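PDB 3F0Y: fiber protein from Human adenovirus 14, which forms the receptor-binding knob at the tip of the trimeric viral fiber and probably attaches the virus to its cell-surface receptor. Local coordinates for residues N136-D148 / S190-Y203. Sequence-based numbering, arbitrary orientation. Where two conformers were deposited one is given.
Sequences NYIYGTCHYTASD and SATTLVTSPFTFYY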
loop_
_atom_site.group_PDB
_atom_site.type_symbol
_atom_site.label_atom_id
_atom_site.label_comp_id
_atom_site.label_asym_id
_atom_site.label_seq_id
_atom_site.Cartn_x
_atom_site.Cartn_y
_atom_site.Cartn_z
ATOM N N ASN A 136 15.898 -8.268 -4.024
ATOM C CA ASN A 136 15.475 -8.838 -2.746
ATOM C C ASN A 136 14.997 -7.805 -1.722
ATOM O O ASN A 136 14.486 -8.181 -0.668
ATOM C CB ASN A 136 16.620 -9.656 -2.140
ATOM C CG ASN A 136 16.980 -10.863 -2.980
ATOM O OD1 ASN A 136 17.890 -10.810 -3.805
ATOM N ND2 ASN A 136 16.257 -11.956 -2.785
ATOM N N TYR A 137 15.149 -6.517 -2.032
ATOM C CA TYR A 137 14.890 -5.453 -1.065
ATOM C C TYR A 137 13.577 -4.706 -1.298
ATOM O O TYR A 137 13.238 -4.338 -2.425
ATOM C CB TYR A 137 16.045 -4.452 -1.061
ATOM C CG TYR A 137 17.351 -5.037 -0.581
ATOM C CD1 TYR A 137 18.307 -5.489 -1.487
ATOM C CD2 TYR A 137 17.636 -5.137 0.779
ATOM C CE1 TYR A 137 19.512 -6.025 -1.053
ATOM C CE2 TYR A 137 18.842 -5.673 1.223
ATOM C CZ TYR A 137 19.774 -6.114 0.301
ATOM O OH TYR A 137 20.972 -6.649 0.726
ATOM N N ILE A 138 12.853 -4.491 -0.204
ATOM C CA ILE A 138 11.643 -3.682 -0.184
ATOM C C ILE A 138 11.820 -2.632 0.908
ATOM O O ILE A 138 12.356 -2.931 1.977
ATOM C CB ILE A 138 10.402 -4.549 0.113
ATOM C CG1 ILE A 138 10.053 -5.415 -1.099
ATOM C CG2 ILE A 138 9.210 -3.685 0.499
ATOM C CD1 ILE A 138 9.069 -6.521 -0.789
ATOM N N TYR A 139 11.384 -1.404 0.638
ATOM C CA TYR A 139 11.560 -0.305 1.581
ATOM C C TYR A 139 10.251 0.417 1.857
ATOM O O TYR A 139 9.340 0.428 1.028
ATOM C CB TYR A 139 12.572 0.704 1.045
ATOM C CG TYR A 139 13.895 0.099 0.644
ATOM C CD1 TYR A 139 14.147 -0.251 -0.675
ATOM C CD2 TYR A 139 14.898 -0.120 1.585
ATOM C CE1 TYR A 139 15.361 -0.803 -1.056
ATOM C CE2 TYR A 139 16.118 -0.674 1.216
ATOM C CZ TYR A 139 16.343 -1.009 -0.106
ATOM O OH TYR A 139 17.548 -1.557 -0.481
ATOM N N GLY A 140 10.175 1.031 3.028
ATOM C CA GLY A 140 9.012 1.815 3.397
ATOM C C GLY A 140 9.211 2.526 4.714
ATOM O O GLY A 140 10.336 2.628 5.215
ATOM N N THR A 141 8.111 3.031 5.261
ATOM C CA THR A 141 8.122 3.740 6.532
ATOM C C THR A 141 6.887 3.373 7.352
ATOM O O THR A 141 5.841 3.029 6.798
ATOM C CB THR A 141 8.152 5.271 6.305
ATOM O OG1 THR A 141 9.280 5.618 5.489
ATOM C CG2 THR A 141 8.242 6.023 7.626
ATOM N N CYS A 142 7.023 3.447 8.668
ATOM C CA CYS A 142 5.896 3.349 9.578
ATOM C C CYS A 142 6.107 4.474 10.578
ATOM O O CYS A 142 7.056 5.249 10.443
ATOM C CB CYS A 142 5.841 1.982 10.258
ATOM S SG CYS A 142 7.176 1.658 11.416
ATOM N N HIS A 143 5.231 4.579 11.567
ATOM C CA HIS A 143 5.346 5.645 12.548
ATOM C C HIS A 143 5.159 5.133 13.960
ATOM O O HIS A 143 4.383 4.209 14.203
ATOM C CB HIS A 143 4.328 6.746 12.264
ATOM C CG HIS A 143 4.661 7.580 11.068
ATOM N ND1 HIS A 143 4.376 7.183 9.780
ATOM C CD2 HIS A 143 5.255 8.793 10.965
ATOM C CE1 HIS A 143 4.781 8.113 8.935
ATOM N NE2 HIS A 143 5.320 9.101 9.628
ATOM N N TYR A 144 5.893 5.748 14.881
ATOM C CA TYR A 144 5.660 5.585 16.302
ATOM C C TYR A 144 4.875 6.800 16.785
ATOM O O TYR A 144 5.287 7.938 16.560
ATOM C CB TYR A 144 6.988 5.471 17.056
ATOM C CG TYR A 144 6.849 5.663 18.547
ATOM C CD1 TYR A 144 6.342 4.650 19.353
ATOM C CD2 TYR A 144 7.212 6.863 19.152
ATOM C CE1 TYR A 144 6.204 4.821 20.717
ATOM C CE2 TYR A 144 7.081 7.043 20.519
ATOM C CZ TYR A 144 6.573 6.018 21.295
ATOM O OH TYR A 144 6.432 6.179 22.652
ATOM N N THR A 145 3.742 6.553 17.435
ATOM C CA THR A 145 2.931 7.620 18.009
ATOM C C THR A 145 3.490 7.971 19.386
ATOM O O THR A 145 3.460 7.149 20.305
ATOM C CB THR A 145 1.451 7.205 18.128
ATOM O OG1 THR A 145 0.974 6.767 16.848
ATOM C CG2 THR A 145 0.599 8.371 18.610
ATOM N N ALA A 146 4.008 9.190 19.512
ATOM C CA ALA A 146 4.686 9.627 20.729
ATOM C C ALA A 146 3.700 10.065 21.803
ATOM O O ALA A 146 2.516 10.269 21.531
ATOM C CB ALA A 146 5.657 10.757 20.414
ATOM N N SER A 147 4.212 10.221 23.022
ATOM C CA SER A 147 3.406 10.634 24.173
ATOM C C SER A 147 2.741 11.999 23.974
ATOM O O SER A 147 1.700 12.270 24.573
ATOM C CB SER A 147 4.265 10.653 25.444
ATOM O OG SER A 147 5.407 11.477 25.281
ATOM N N ASP A 148 3.341 12.846 23.135
ATOM C CA ASP A 148 2.750 14.142 22.773
ATOM C C ASP A 148 1.859 14.064 21.520
ATOM O O ASP A 148 1.462 15.094 20.975
ATOM C CB ASP A 148 3.848 15.203 22.589
ATOM C CG ASP A 148 4.788 14.901 21.426
ATOM O OD1 ASP A 148 4.695 13.806 20.828
ATOM O OD2 ASP A 148 5.632 15.770 21.119
ATOM N N SER A 190 8.994 9.646 29.758
ATOM C CA SER A 190 7.809 9.669 28.887
ATOM C C SER A 190 7.587 8.363 28.110
ATOM O O SER A 190 6.487 8.123 27.611
ATOM C CB SER A 190 7.887 10.847 27.908
ATOM O OG SER A 190 8.967 10.705 27.002
ATOM N N ALA A 191 8.620 7.530 28.003
ATOM C CA ALA A 191 8.499 6.249 27.305
ATOM C C ALA A 191 7.492 5.340 28.010
ATOM O O ALA A 191 7.427 5.309 29.239
ATOM C CB ALA A 191 9.856 5.559 27.212
ATOM N N THR A 192 6.700 4.618 27.221
ATOM C CA THR A 192 5.746 3.648 27.749
ATOM C C THR A 192 5.883 2.327 26.996
ATOM O O THR A 192 6.558 1.410 27.468
ATOM C CB THR A 192 4.294 4.167 27.659
ATOM O OG1 THR A 192 3.999 4.551 26.309
ATOM C CG2 THR A 192 4.097 5.360 28.576
ATOM N N THR A 193 5.264 2.239 25.823
ATOM C CA THR A 193 5.316 1.032 25.006
ATOM C C THR A 193 5.742 1.383 23.589
ATOM O O THR A 193 5.167 2.277 22.969
ATOM C CB THR A 193 3.944 0.332 24.948
ATOM O OG1 THR A 193 3.474 0.092 26.278
ATOM C CG2 THR A 193 4.042 -0.997 24.201
ATOM N N LEU A 194 6.754 0.676 23.090
ATOM C CA LEU A 194 7.185 0.824 21.707
ATOM C C LEU A 194 6.192 0.109 20.800
ATOM O O LEU A 194 6.165 -1.122 20.742
ATOM C CB LEU A 194 8.595 0.255 21.513
ATOM C CG LEU A 194 9.165 0.223 20.090
ATOM C CD1 LEU A 194 8.794 1.471 19.300
ATOM C CD2 LEU A 194 10.680 0.044 20.134
ATOM N N VAL A 195 5.362 0.891 20.116
ATOM C CA VAL A 195 4.429 0.372 19.127
ATOM C C VAL A 195 4.747 1.003 17.777
ATOM O O VAL A 195 4.844 2.223 17.670
ATOM C CB VAL A 195 2.968 0.702 19.497
ATOM C CG1 VAL A 195 2.017 0.287 18.375
ATOM C CG2 VAL A 195 2.584 0.026 20.805
ATOM N N THR A 196 4.922 0.174 16.753
ATOM C CA THR A 196 5.052 0.676 15.388
ATOM C C THR A 196 3.681 0.614 14.723
ATOM O O THR A 196 2.887 -0.282 15.014
ATOM C CB THR A 196 6.078 -0.136 14.562
ATOM O OG1 THR A 196 5.616 -1.481 14.381
ATOM C CG2 THR A 196 7.440 -0.150 15.249
ATOM N N SER A 197 3.393 1.575 13.851
ATOM C CA SER A 197 2.162 1.540 13.070
ATOM C C SER A 197 2.303 0.455 12.005
ATOM O O SER A 197 3.422 0.121 11.614
ATOM C CB SER A 197 1.869 2.899 12.432
ATOM O OG SER A 197 2.901 3.293 11.547
ATOM N N PRO A 198 1.176 -0.105 11.535
ATOM C CA PRO A 198 1.275 -1.202 10.577
ATOM C C PRO A 198 2.008 -0.805 9.302
ATOM O O PRO A 198 1.767 0.274 8.759
ATOM C CB PRO A 198 -0.188 -1.537 10.265
ATOM C CG PRO A 198 -0.972 -0.969 11.383
ATOM C CD PRO A 198 -0.224 0.232 11.845
ATOM N N PHE A 199 2.915 -1.666 8.855
ATOM C CA PHE A 199 3.546 -1.509 7.555
ATOM C C PHE A 199 3.019 -2.593 6.632
ATOM O O PHE A 199 3.091 -3.779 6.958
ATOM C CB PHE A 199 5.065 -1.613 7.667
ATOM C CG PHE A 199 5.771 -1.556 6.341
ATOM C CD1 PHE A 199 5.587 -0.473 5.490
ATOM C CD2 PHE A 199 6.619 -2.581 5.942
ATOM C CE1 PHE A 199 6.231 -0.414 4.264
ATOM C CE2 PHE A 199 7.275 -2.526 4.716
ATOM C CZ PHE A 199 7.079 -1.441 3.876
ATOM N N THR A 200 2.482 -2.176 5.489
ATOM C CA THR A 200 2.016 -3.110 4.474
ATOM C C THR A 200 2.967 -3.103 3.288
ATOM O O THR A 200 3.247 -2.050 2.718
ATOM C CB THR A 200 0.601 -2.768 3.989
ATOM O OG1 THR A 200 -0.299 -2.796 5.103
ATOM C CG2 THR A 200 0.133 -3.777 2.945
ATOM N N PHE A 201 3.472 -4.281 2.936
ATOM C CA PHE A 201 4.265 -4.441 1.727
ATOM C C PHE A 201 3.783 -5.642 0.935
ATOM O O PHE A 201 3.012 -6.466 1.437
ATOM C CB PHE A 201 5.763 -4.546 2.038
ATOM C CG PHE A 201 6.143 -5.738 2.871
ATOM C CD1 PHE A 201 6.700 -6.866 2.282
ATOM C CD2 PHE A 201 5.977 -5.719 4.249
ATOM C CE1 PHE A 201 7.068 -7.962 3.053
ATOM C CE2 PHE A 201 6.342 -6.812 5.025
ATOM C CZ PHE A 201 6.888 -7.935 4.425
ATOM N N TYR A 202 4.244 -5.717 -0.307
ATOM C CA TYR A 202 3.794 -6.741 -1.238
ATOM C C TYR A 202 4.982 -7.475 -1.841
ATOM O O TYR A 202 6.047 -6.895 -2.045
ATOM C CB TYR A 202 2.940 -6.107 -2.340
ATOM C CG TYR A 202 1.941 -5.107 -1.808
ATOM C CD1 TYR A 202 0.605 -5.448 -1.632
ATOM C CD2 TYR A 202 2.344 -3.822 -1.449
ATOM C CE1 TYR A 202 -0.306 -4.529 -1.131
ATOM C CE2 TYR A 202 1.446 -2.901 -0.951
ATOM C CZ TYR A 202 0.125 -3.258 -0.792
ATOM O OH TYR A 202 -0.761 -2.336 -0.295
ATOM N N TYR A 203 4.791 -8.761 -2.109
ATOM C CA TYR A 203 5.810 -9.539 -2.781
ATOM C C TYR A 203 5.186 -10.654 -3.603
ATOM O O TYR A 203 4.084 -11.122 -3.303
ATOM C CB TYR A 203 6.856 -10.076 -1.795
ATOM C CG TYR A 203 6.352 -11.000 -0.704
ATOM C CD1 TYR A 203 6.087 -12.341 -0.965
ATOM C CD2 TYR A 203 6.188 -10.543 0.601
ATOM C CE1 TYR A 203 5.648 -13.198 0.039
ATOM C CE2 TYR A 203 5.750 -11.391 1.613
ATOM C CZ TYR A 203 5.482 -12.718 1.324
ATOM O OH TYR A 203 5.052 -13.565 2.320
HETATM O O HOH W 1 3.290 2.253 7.047
HETATM O O HOH W 2 7.601 4.525 24.485
HETATM O O HOH W 3 3.106 4.031 18.095
#
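The ring of Phe-199 meets the strand at Gly-140, its CE1 lying 3.7 Å from Gly-140 CA; with no side chain on Gly-140, the ring can lie this close to the backbone. At the ring's edge stand Tyr-139 O and a water that donates to both Thr-141 O and Pro-198 O. The Tyr-144 ring turns its edge to segment 190-203, with Thr-193 O in its plane 3.6 Å from CE1 and Val-195 O 3.3 Å from CD1. CG anti to the backbone N (chi1 165°) carries it there, while its hydroxyl reaches Glu-186. Strands 137-145 and 199-203, outermost within the chain in the two antiparallel sheets of the knob's beta-sandwich, run at 165°. Just before strand 199-203, Ser-197 holds His-143 by two bonds: its OG accepts from His-143 N (2.7 Å, 159°), and its N donates to His-143 O (2.8 Å). Serine's short side chain, with OG between its own N and carbonyl carbon, suits this. Farther along, Ile-138 crosses Phe-201 at about a right angle; its two branches suit this buried place, CG2 lying 3.9 Å from Phe-201 CB and CD1 3.9 Å from Phe-201 CD1. At the trimer's subunit interfaces, His-143 meets Tyr-139 of the second subunit, and Tyr-139 meets His-143 of the third.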